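Local coordinates for protein L-ornithine N(5)-monooxygenase (Pseudomonas aeruginosa, PDB 3S5W) that hydroxylates the side-chain nitrogen of L-ornithine with FAD, NADPH and molecular oxygen, the first step in making the siderophore pyoverdin, at residues 274-278 / 279-283; 282-285 / 286-290; 138-141 / 142-145. All coordinates share one frame; numbering follows the deposited sequence.

Contact 1. Residues 274-278 / 279-283; sequences NEVFA and PKFTD. With ONH (N~5~-hydroxy-L-ornithine), chain E.
Val276 and Phe281 make the apolar part of this local contact, standing next to each other where a 3-10 turn passes into a helix. Methyl CG2 of Val276 sits over the centre of the Phe281 ring, 3.5 Å from the centroid and 14° off the ring normal, a CH-pi contact. Phe281 reaches it because its CG is anti to the backbone N (chi1 -170°), which swings the ring back over the preceding turn. The other methyl of Val276, CG1, packs on a face of the Phe277 ring, so a branched valine suits a place between two aromatics.

Polar bonds close the corner. Phe281 N donates to Ala278 O at 3.0 Å; water 1 also donates to Ala278 O and is hydrogen-bonded to Thr282 OG1. Pro279, with no N-H to give, fits the first turn of a helix.

The third group of interactions is with the bound reaction product, N5-hydroxyornithine. Asn274 offers both halves of its amide: OD1 accepts from the alpha-amino N of the ligand at 2.7 Å, while ND2 donates to its carboxylate O at 2.9 Å. The ligand CA lies over the centre of the Phe277 ring, on the face opposite Val276 CG1; Lys89, Asn304 and Ser430 add further bonds to the ligand.

The 3-10 turn thus links helix 271-274 at the substrate pocket to helix 279-287, which leads away from it.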
ATOM      1  N   ASN A 274       0.778  20.339  -1.820  1.00 21.83           N
ATOM      2  CA  ASN A 274       1.366  19.132  -2.420  1.00 22.65           C
ATOM      3  C   ASN A 274       2.888  19.072  -2.307  1.00 23.07           C
ATOM      4  O   ASN A 274       3.499  17.997  -2.503  1.00 22.77           O
ATOM      5  CB  ASN A 274       0.932  18.925  -3.875  1.00 22.88           C
ATOM      6  CG  ASN A 274       0.845  17.433  -4.235  1.00 24.70           C
ATOM      7  OD1 ASN A 274       0.165  16.665  -3.549  1.00 23.47           O
ATOM      8  ND2 ASN A 274       1.529  17.033  -5.289  1.00 22.42           N
ATOM      9  N   GLU A 275       3.488  20.219  -1.981  1.00 21.70           N
ATOM     10  CA  GLU A 275       4.924  20.249  -1.660  1.00 24.27           C
ATOM     11  C   GLU A 275       5.316  19.347  -0.466  1.00 23.16           C
ATOM     12  O   GLU A 275       6.497  18.999  -0.333  1.00 23.75           O
ATOM     13  CB  GLU A 275       5.430  21.678  -1.473  1.00 24.54           C
ATOM     14  CG  GLU A 275       5.458  22.396  -2.852  1.00 28.11           C
ATOM     15  CD  GLU A 275       6.044  23.779  -2.811  1.00 33.60           C
ATOM     16  OE1 GLU A 275       6.381  24.251  -1.710  1.00 32.66           O
ATOM     17  OE2 GLU A 275       6.133  24.408  -3.887  1.00 34.58           O
ATOM     18  N   VAL A 276       4.350  18.951   0.351  1.00 22.57           N
ATOM     19  CA  VAL A 276       4.619  18.017   1.493  1.00 24.21           C
ATOM     20  C   VAL A 276       5.080  16.624   1.019  1.00 24.73           C
ATOM     21  O   VAL A 276       5.612  15.816   1.822  1.00 24.53           O
ATOM     22  CB  VAL A 276       3.420  17.939   2.500  1.00 24.94           C
ATOM     23  CG1 VAL A 276       2.237  17.159   1.951  1.00 25.65           C
ATOM     24  CG2 VAL A 276       3.824  17.368   3.841  1.00 27.34           C
ATOM     25  N   PHE A 277       4.853  16.340  -0.267  1.00 23.12           N
ATOM     26  CA  PHE A 277       5.295  15.067  -0.864  1.00 23.52           C
ATOM     27  C   PHE A 277       6.636  15.157  -1.590  1.00 24.02           C
ATOM     28  O   PHE A 277       7.204  14.118  -1.994  1.00 24.30           O
ATOM     29  CB  PHE A 277       4.211  14.518  -1.810  1.00 22.88           C
ATOM     30  CG  PHE A 277       2.918  14.255  -1.130  1.00 22.86           C
ATOM     31  CD1 PHE A 277       1.889  15.191  -1.191  1.00 23.23           C
ATOM     32  CD2 PHE A 277       2.717  13.077  -0.403  1.00 21.00           C
ATOM     33  CE1 PHE A 277       0.667  14.954  -0.537  1.00 20.54           C
ATOM     34  CE2 PHE A 277       1.509  12.832   0.249  1.00 23.31           C
ATOM     35  CZ  PHE A 277       0.468  13.782   0.171  1.00 23.22           C
ATOM     36  N   ALA A 278       7.154  16.373  -1.756  1.00 23.10           N
ATOM     37  CA  ALA A 278       8.407  16.586  -2.499  1.00 24.31           C
ATOM     38  C   ALA A 278       9.589  15.919  -1.747  1.00 24.97           C
ATOM     39  O   ALA A 278       9.558  15.837  -0.506  1.00 24.85           O
ATOM     40  CB  ALA A 278       8.682  18.078  -2.697  1.00 24.09           C
ATOM     41  N   PRO A 279      10.595  15.424  -2.486  1.00 25.72           N
ATOM     42  CA  PRO A 279      11.759  14.821  -1.806  1.00 26.08           C
ATOM     43  C   PRO A 279      12.370  15.724  -0.703  1.00 27.84           C
ATOM     44  O   PRO A 279      12.748  15.208   0.346  1.00 27.07           O
ATOM     45  CB  PRO A 279      12.757  14.597  -2.939  1.00 25.59           C
ATOM     46  CG  PRO A 279      11.861  14.268  -4.149  1.00 26.58           C
ATOM     47  CD  PRO A 279      10.646  15.234  -3.953  1.00 24.58           C
ATOM     48  N   LYS A 280      12.420  17.052  -0.928  1.00 28.47           N
ATOM     49  CA  LYS A 280      12.896  18.021   0.086  1.00 29.83           C
ATOM     50  C   LYS A 280      12.184  17.934   1.451  1.00 28.94           C
ATOM     51  O   LYS A 280      12.783  18.169   2.515  1.00 27.45           O
ATOM     52  CB  LYS A 280      12.707  19.449  -0.453  1.00 31.43           C
ATOM     53  CG  LYS A 280      13.786  20.431  -0.046  1.00 37.82           C
ATOM     54  CD  LYS A 280      13.746  21.710  -0.926  1.00 44.85           C
ATOM     55  CE  LYS A 280      14.512  21.493  -2.253  1.00 47.87           C
ATOM     56  NZ  LYS A 280      15.345  22.683  -2.617  1.00 48.74           N
ATOM     57  N   PHE A 281      10.895  17.622   1.429  1.00 28.06           N
ATOM     58  CA  PHE A 281      10.176  17.529   2.674  1.00 27.59           C
ATOM     59  C   PHE A 281      10.716  16.376   3.545  1.00 26.89           C
ATOM     60  O   PHE A 281      10.575  16.424   4.759  1.00 26.74           O
ATOM     61  CB  PHE A 281       8.674  17.355   2.452  1.00 28.62           C
ATOM     62  CG  PHE A 281       7.874  17.504   3.710  1.00 29.44           C
ATOM     63  CD1 PHE A 281       7.524  18.773   4.174  1.00 33.43           C
ATOM     64  CD2 PHE A 281       7.472  16.380   4.435  1.00 32.94           C
ATOM     65  CE1 PHE A 281       6.783  18.934   5.366  1.00 33.04           C
ATOM     66  CE2 PHE A 281       6.723  16.520   5.640  1.00 33.05           C
ATOM     67  CZ  PHE A 281       6.382  17.808   6.100  1.00 31.50           C
ATOM     68  N   THR A 282      11.296  15.346   2.928  1.00 27.31           N
ATOM     69  CA  THR A 282      11.788  14.185   3.713  1.00 27.63           C
ATOM     70  C   THR A 282      12.835  14.679   4.721  1.00 28.52           C
ATOM     71  O   THR A 282      12.755  14.365   5.918  1.00 28.40           O
ATOM     72  CB  THR A 282      12.325  13.048   2.823  1.00 27.59           C
ATOM     73  OG1 THR A 282      11.317  12.662   1.881  1.00 28.34           O
ATOM     74  CG2 THR A 282      12.748  11.781   3.683  1.00 25.89           C
ATOM     75  N   ASP A 283      13.787  15.470   4.229  1.00 29.45           N
ATOM     76  CA  ASP A 283      14.867  16.053   5.050  1.00 31.61           C
ATOM     77  C   ASP A 283      14.302  16.958   6.126  1.00 31.75           C
ATOM     78  O   ASP A 283      14.747  16.936   7.291  1.00 32.46           O
ATOM     79  CB  ASP A 283      15.828  16.868   4.173  1.00 32.06           C
ATOM     80  CG  ASP A 283      16.816  16.004   3.420  1.00 37.40           C
ATOM     81  OD1 ASP A 283      17.335  16.480   2.389  1.00 40.90           O
ATOM     82  OD2 ASP A 283      17.091  14.849   3.843  1.00 39.27           O
TER
HETATM   83  C   ONH E 445       1.744  13.308  -4.503  1.00 25.05           C
HETATM   84  N   ONH E 445      -0.503  14.039  -3.804  1.00 22.25           N
HETATM   85  O   ONH E 445       1.569  14.112  -5.466  1.00 24.14           O
HETATM   86  CA  ONH E 445       0.574  13.039  -3.600  1.00 23.88           C
HETATM   87  CB  ONH E 445       0.091  11.597  -3.797  1.00 23.66           C
HETATM   88  CD  ONH E 445      -1.498   9.892  -3.000  1.00 26.13           C
HETATM   89  NE  ONH E 445      -2.549   9.694  -2.036  1.00 26.18           N
HETATM   90  CG  ONH E 445      -1.023  11.314  -2.803  1.00 23.28           C
HETATM   91  OZ  ONH E 445      -3.436   8.668  -2.272  1.00 41.06           O
HETATM   92  OXT ONH E 445       2.834  12.722  -4.246  1.00 24.62           O
HETATM   93  O   HOH W   1       8.658  13.669   0.989  1.00 29.01           O

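Contact 2. Residues 282-285 / 286-290; sequences TDLI and YSREH
Leu284 and Arg288 meet at the C-terminal end of helix 279-287, where the last alpha-helical turn gives way to a loop before helix 290-299. The two side chains cross obliquely, and the leucine methyl CD2 lies against one face of the guanidinium, off-centre and nearest to an amino group, at 3.4 Å from Arg288 NH2. A bend in the arginine chain (chi2 -45°) brings the group back alongside the helix. Leucine suits this position because its methyl can lie against the flat face while the N-H groups of the arginine lie in the plane, clear of the methyl.

Tyr286 is turned differently. The end of its ring leads off to other parts of the fold: OH bonds to Ile396 O, the ring makes a cation-pi contact with Arg293, and it also meets His422. Tyrosine thus combines a broad packing surface with a polar end. Ile285 packs its aliphatic side chain on Leu297 of helix 290-299, and Asp283 forms a salt bridge with Arg398, so different positions on this helix serve quite different neighbours.

The backbone records the end of the helix. Tyr286 N and Ser287 N make i to i-4 bonds to Thr282 O and Asp283 O, at 3.1 and 3.0 Å, whereas Arg288 N turns to Ile285 O, three residues back, at 3.0 Å. That oxygen also accepts from Arg293 NE. A chi1 of 80° tucks the hydroxyl of Ser287 back over its own main chain, from where OG donates to Leu284 O at 2.6 Å.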
ATOM      1  N   THR A 282      11.296  15.346   2.928  1.00 27.31           N
ATOM      2  CA  THR A 282      11.788  14.185   3.713  1.00 27.63           C
ATOM      3  C   THR A 282      12.835  14.679   4.721  1.00 28.52           C
ATOM      4  O   THR A 282      12.755  14.365   5.918  1.00 28.40           O
ATOM      5  CB  THR A 282      12.325  13.048   2.823  1.00 27.59           C
ATOM      6  OG1 THR A 282      11.317  12.662   1.881  1.00 28.34           O
ATOM      7  CG2 THR A 282      12.748  11.781   3.683  1.00 25.89           C
ATOM      8  N   ASP A 283      13.787  15.470   4.229  1.00 29.45           N
ATOM      9  CA  ASP A 283      14.867  16.053   5.050  1.00 31.61           C
ATOM     10  C   ASP A 283      14.302  16.958   6.126  1.00 31.75           C
ATOM     11  O   ASP A 283      14.747  16.936   7.291  1.00 32.46           O
ATOM     12  CB  ASP A 283      15.828  16.868   4.173  1.00 32.06           C
ATOM     13  CG  ASP A 283      16.816  16.004   3.420  1.00 37.40           C
ATOM     14  OD1 ASP A 283      17.335  16.480   2.389  1.00 40.90           O
ATOM     15  OD2 ASP A 283      17.091  14.849   3.843  1.00 39.27           O
ATOM     16  N   LEU A 284      13.295  17.749   5.746  1.00 31.82           N
ATOM     17  CA  LEU A 284      12.700  18.705   6.654  1.00 31.06           C
ATOM     18  C   LEU A 284      12.028  18.010   7.857  1.00 30.35           C
ATOM     19  O   LEU A 284      12.324  18.334   8.996  1.00 29.06           O
ATOM     20  CB  LEU A 284      11.701  19.592   5.894  1.00 31.71           C
ATOM     21  CG  LEU A 284      11.019  20.779   6.599  1.00 32.81           C
ATOM     22  CD1 LEU A 284       9.886  20.353   7.491  1.00 33.58           C
ATOM     23  CD2 LEU A 284      12.038  21.643   7.360  1.00 34.97           C
ATOM     24  N   ILE A 285      11.118  17.072   7.599  1.00 29.07           N
ATOM     25  CA  ILE A 285      10.433  16.404   8.698  1.00 29.85           C
ATOM     26  C   ILE A 285      11.401  15.591   9.575  1.00 30.50           C
ATOM     27  O   ILE A 285      11.292  15.609  10.808  1.00 30.22           O
ATOM     28  CB  ILE A 285       9.184  15.574   8.253  1.00 29.12           C
ATOM     29  CG1 ILE A 285       8.366  15.129   9.486  1.00 29.20           C
ATOM     30  CG2 ILE A 285       9.565  14.428   7.298  1.00 28.90           C
ATOM     31  CD1 ILE A 285       6.932  14.665   9.174  1.00 30.77           C
ATOM     32  N   TYR A 286      12.352  14.914   8.931  1.00 30.87           N
ATOM     33  CA  TYR A 286      13.373  14.168   9.671  1.00 32.06           C
ATOM     34  C   TYR A 286      14.202  15.053  10.636  1.00 32.59           C
ATOM     35  O   TYR A 286      14.534  14.625  11.735  1.00 32.22           O
ATOM     36  CB  TYR A 286      14.303  13.415   8.735  1.00 32.37           C
ATOM     37  CG  TYR A 286      15.030  12.328   9.502  1.00 34.16           C
ATOM     38  CD1 TYR A 286      16.296  12.569  10.075  1.00 35.48           C
ATOM     39  CD2 TYR A 286      14.417  11.083   9.727  1.00 35.12           C
ATOM     40  CE1 TYR A 286      16.946  11.571  10.822  1.00 36.67           C
ATOM     41  CE2 TYR A 286      15.059  10.087  10.467  1.00 36.51           C
ATOM     42  CZ  TYR A 286      16.321  10.339  11.013  1.00 38.24           C
ATOM     43  OH  TYR A 286      16.945   9.340  11.742  1.00 37.50           O
ATOM     44  N   SER A 287      14.520  16.272  10.209  1.00 33.70           N
ATOM     45  CA  SER A 287      15.205  17.279  11.045  1.00 35.43           C
ATOM     46  C   SER A 287      14.392  17.789  12.250  1.00 35.91           C
ATOM     47  O   SER A 287      14.970  18.366  13.189  1.00 35.90           O
ATOM     48  CB  SER A 287      15.654  18.467  10.185  1.00 35.88           C
ATOM     49  OG  SER A 287      14.570  19.363   9.935  1.00 37.18           O
ATOM     50  N   ARG A 288      13.070  17.593  12.241  1.00 35.64           N
ATOM     51  CA  ARG A 288      12.216  18.155  13.295  1.00 37.21           C
ATOM     52  C   ARG A 288      12.155  17.277  14.522  1.00 37.81           C
ATOM     53  O   ARG A 288      12.352  16.072  14.429  1.00 36.93           O
ATOM     54  CB  ARG A 288      10.789  18.440  12.806  1.00 37.31           C
ATOM     55  CG  ARG A 288      10.695  19.486  11.715  1.00 38.45           C
ATOM     56  CD  ARG A 288      11.542  20.706  12.016  1.00 39.96           C
ATOM     57  NE  ARG A 288      11.134  21.838  11.202  1.00 41.40           N
ATOM     58  CZ  ARG A 288      11.967  22.742  10.702  1.00 45.17           C
ATOM     59  NH1 ARG A 288      13.279  22.636  10.907  1.00 44.85           N
ATOM     60  NH2 ARG A 288      11.492  23.740   9.966  1.00 45.65           N
ATOM     61  N   GLU A 289      11.887  17.896  15.669  1.00 39.37           N
ATOM     62  CA  GLU A 289      11.681  17.148  16.908  1.00 41.08           C
ATOM     63  C   GLU A 289      10.327  16.456  16.851  1.00 41.19           C
ATOM     64  O   GLU A 289       9.475  16.818  16.031  1.00 40.25           O
ATOM     65  CB  GLU A 289      11.794  18.063  18.121  1.00 42.00           C
ATOM     66  CG  GLU A 289      13.112  18.800  18.119  1.00 46.19           C
ATOM     67  CD  GLU A 289      13.592  19.160  19.498  1.00 53.39           C
ATOM     68  OE1 GLU A 289      14.606  18.554  19.920  1.00 56.28           O
ATOM     69  OE2 GLU A 289      12.969  20.035  20.152  1.00 55.71           O
ATOM     70  N   HIS A 290      10.139  15.463  17.720  1.00 41.04           N
ATOM     71  CA  HIS A 290       8.990  14.574  17.636  1.00 41.46           C
ATOM     72  C   HIS A 290       7.609  15.269  17.735  1.00 39.97           C
ATOM     73  O   HIS A 290       6.695  14.902  16.987  1.00 38.29           O
ATOM     74  CB  HIS A 290       9.169  13.345  18.558  1.00 42.84           C
ATOM     75  CG  HIS A 290       8.255  13.312  19.742  1.00 48.11           C
ATOM     76  ND1 HIS A 290       7.082  12.584  19.749  1.00 53.43           N
ATOM     77  CD2 HIS A 290       8.357  13.877  20.974  1.00 53.42           C
ATOM     78  CE1 HIS A 290       6.489  12.718  20.926  1.00 55.64           C
ATOM     79  NE2 HIS A 290       7.240  13.500  21.686  1.00 56.79           N
TER

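Contact 3. Residues 138-141 / 142-145; sequences SHFQ and EQSR. With PO4 (phosphate ion), chain D.
A type I beta turn, gathered on the carbonyl of Phe140, carries the chain from the loop after helix 126-137 into strand 144-146 of the mixed sheet. Phe140 O accepts from Gln143 N at 2.9 Å, an i to i+3 bond that closes the turn. Ser144 N reaches the same oxygen at 2.9 Å, but at 125° the N-H is well off line, so the bond is weak.

The side chains of Phe140 and Gln143 run alongside each other from the turn, with ring and amide planes 26° apart. Gln143 OE1 comes up to the ring edge, 3.6 Å from Phe140 CD2, where the ring hydrogens present their slight positive charge. Phenylalanine suits its buried place: beyond the turn it packs on Ala46, Ile47 and Gln50 of helix 40-56. Gln143 and Arg145 join strand 61-65 by backbone bonds.

Arg145 bends at chi2 (-75°), which turns its guanidinium back along the turn. NH1 donates to Glu142 O at 3.2 Å and to Ser144 O at 2.9 Å, while NE and NH2 grip O4 and O1 of a phosphate ion, at 2.7 and 2.8 Å. The phosphorus lies in the guanidinium plane, and Arg179 also binds the ion, which probably comes from the crystallisation liquor. With two carbonyls taking the N-H groups of NH1 and the phosphate meeting NE and NH2, the guanidinium is probably held against rotation.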
ATOM      1  N   SER A 138       9.706  -7.430 -14.943  1.00 28.04           N
ATOM      2  CA  SER A 138      10.133  -8.447 -15.914  1.00 29.32           C
ATOM      3  C   SER A 138      11.556  -8.228 -16.459  1.00 30.31           C
ATOM      4  O   SER A 138      12.078  -9.105 -17.151  1.00 31.08           O
ATOM      5  CB  SER A 138       9.142  -8.558 -17.092  1.00 29.78           C
ATOM      6  OG  SER A 138       9.405  -7.527 -18.034  1.00 29.15           O
ATOM      7  N   HIS A 139      12.180  -7.078 -16.172  1.00 30.15           N
ATOM      8  CA  HIS A 139      13.608  -6.869 -16.491  1.00 30.46           C
ATOM      9  C   HIS A 139      14.551  -7.341 -15.383  1.00 30.45           C
ATOM     10  O   HIS A 139      15.776  -7.214 -15.513  1.00 29.50           O
ATOM     11  CB  HIS A 139      13.901  -5.398 -16.813  1.00 31.41           C
ATOM     12  CG  HIS A 139      13.253  -4.927 -18.072  1.00 33.02           C
ATOM     13  ND1 HIS A 139      11.919  -4.589 -18.137  1.00 36.70           N
ATOM     14  CD2 HIS A 139      13.751  -4.764 -19.323  1.00 36.54           C
ATOM     15  CE1 HIS A 139      11.620  -4.242 -19.377  1.00 38.40           C
ATOM     16  NE2 HIS A 139      12.717  -4.329 -20.113  1.00 38.69           N
ATOM     17  N   PHE A 140      13.982  -7.882 -14.298  1.00 30.01           N
ATOM     18  CA  PHE A 140      14.772  -8.255 -13.102  1.00 30.83           C
ATOM     19  C   PHE A 140      14.546  -9.714 -12.698  1.00 31.54           C
ATOM     20  O   PHE A 140      14.648 -10.078 -11.518  1.00 31.61           O
ATOM     21  CB  PHE A 140      14.518  -7.265 -11.938  1.00 29.64           C
ATOM     22  CG  PHE A 140      14.958  -5.887 -12.261  1.00 28.94           C
ATOM     23  CD1 PHE A 140      14.097  -5.006 -12.917  1.00 27.77           C
ATOM     24  CD2 PHE A 140      16.252  -5.476 -11.973  1.00 27.46           C
ATOM     25  CE1 PHE A 140      14.527  -3.723 -13.292  1.00 26.13           C
ATOM     26  CE2 PHE A 140      16.680  -4.201 -12.334  1.00 26.12           C
ATOM     27  CZ  PHE A 140      15.811  -3.326 -12.981  1.00 28.33           C
ATOM     28  N   GLN A 141      14.241 -10.533 -13.705  1.00 33.64           N
ATOM     29  CA  GLN A 141      13.946 -11.951 -13.544  1.00 35.55           C
ATOM     30  C   GLN A 141      15.075 -12.733 -12.865  1.00 36.03           C
ATOM     31  O   GLN A 141      14.798 -13.676 -12.127  1.00 36.85           O
ATOM     32  CB  GLN A 141      13.580 -12.579 -14.878  1.00 35.97           C
ATOM     33  CG  GLN A 141      12.155 -12.248 -15.337  1.00 39.97           C
ATOM     34  CD  GLN A 141      11.859 -12.713 -16.767  1.00 44.77           C
ATOM     35  OE1 GLN A 141      11.429 -11.923 -17.620  1.00 46.48           O
ATOM     36  NE2 GLN A 141      12.082 -13.997 -17.032  1.00 43.86           N
ATOM     37  N   GLU A 142      16.321 -12.330 -13.090  1.00 36.42           N
ATOM     38  CA  GLU A 142      17.460 -12.981 -12.423  1.00 37.68           C
ATOM     39  C   GLU A 142      17.514 -12.684 -10.932  1.00 36.52           C
ATOM     40  O   GLU A 142      18.069 -13.473 -10.159  1.00 35.58           O
ATOM     41  CB  GLU A 142      18.795 -12.634 -13.085  1.00 38.48           C
ATOM     42  CG  GLU A 142      19.029 -13.420 -14.392  1.00 44.93           C
ATOM     43  CD  GLU A 142      20.403 -13.179 -15.013  1.00 52.79           C
ATOM     44  OE1 GLU A 142      20.956 -12.060 -14.860  1.00 55.70           O
ATOM     45  OE2 GLU A 142      20.923 -14.113 -15.675  1.00 56.27           O
ATOM     46  N   GLN A 143      16.904 -11.567 -10.535  1.00 34.74           N
ATOM     47  CA  GLN A 143      16.895 -11.150  -9.145  1.00 34.25           C
ATOM     48  C   GLN A 143      15.594 -11.425  -8.402  1.00 33.11           C
ATOM     49  O   GLN A 143      15.564 -11.393  -7.189  1.00 34.98           O
ATOM     50  CB  GLN A 143      17.276  -9.678  -9.024  1.00 34.75           C
ATOM     51  CG  GLN A 143      18.711  -9.415  -9.470  1.00 36.98           C
ATOM     52  CD  GLN A 143      19.117  -7.981  -9.399  1.00 42.24           C
ATOM     53  OE1 GLN A 143      18.282  -7.068  -9.452  1.00 44.02           O
ATOM     54  NE2 GLN A 143      20.423  -7.756  -9.281  1.00 41.46           N
ATOM     55  N   SER A 144      14.508 -11.691  -9.098  1.00 31.95           N
ATOM     56  CA  SER A 144      13.245 -11.870  -8.394  1.00 30.72           C
ATOM     57  C   SER A 144      12.947 -13.350  -8.147  1.00 30.21           C
ATOM     58  O   SER A 144      13.320 -14.196  -8.954  1.00 29.65           O
ATOM     59  CB  SER A 144      12.117 -11.215  -9.186  1.00 30.22           C
ATOM     60  OG  SER A 144      11.957 -11.874 -10.426  1.00 30.67           O
ATOM     61  N   ARG A 145      12.295 -13.652  -7.029  1.00 29.25           N
ATOM     62  CA  ARG A 145      11.757 -14.979  -6.777  1.00 29.48           C
ATOM     63  C   ARG A 145      10.316 -14.830  -6.372  1.00 29.34           C
ATOM     64  O   ARG A 145      10.040 -14.435  -5.239  1.00 29.49           O
ATOM     65  CB  ARG A 145      12.552 -15.690  -5.667  1.00 29.89           C
ATOM     66  CG  ARG A 145      14.042 -15.843  -5.981  1.00 30.47           C
ATOM     67  CD  ARG A 145      14.277 -16.951  -7.017  1.00 34.52           C
ATOM     68  NE  ARG A 145      15.702 -17.146  -7.245  1.00 35.74           N
ATOM     69  CZ  ARG A 145      16.443 -16.503  -8.157  1.00 39.69           C
ATOM     70  NH1 ARG A 145      15.910 -15.589  -8.979  1.00 37.90           N
ATOM     71  NH2 ARG A 145      17.743 -16.780  -8.248  1.00 36.99           N
TER
HETATM   72  P   PO4 D 444      18.121 -19.375  -5.557  1.00 53.64           P
HETATM   73  O1  PO4 D 444      18.949 -18.389  -6.349  1.00 51.76           O
HETATM   74  O2  PO4 D 444      18.447 -19.157  -4.096  1.00 51.76           O
HETATM   75  O3  PO4 D 444      18.482 -20.777  -6.005  1.00 53.57           O
HETATM   76  O4  PO4 D 444      16.632 -19.203  -5.793  1.00 50.73           O
HETATM   77  O   HOH W   2      17.190 -10.070 -14.618  1.00 40.25           O

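Contacts 1 and 2 share Thr282, Asp283 and helix 279-287: contact 1 covers its start and contact 2 its end, with centres 11 Å apart. Contact 3 belongs to a different part of the fold, the mixed sheet, with its nearest atoms about 20 Å from contact 1. All three are partly buried. In contact 1 Val276 and Phe277 are buried, the latter against the bound hydroxyornithine; in contact 2 Thr282 and Ile285 are buried while Ser287 and Arg288 are exposed; in contact 3 Phe140 and Ser144 are buried while an arginine meets phosphate. The chemistry shifts accordingly, from ligand recognition to helix termination to a turn entering a strand.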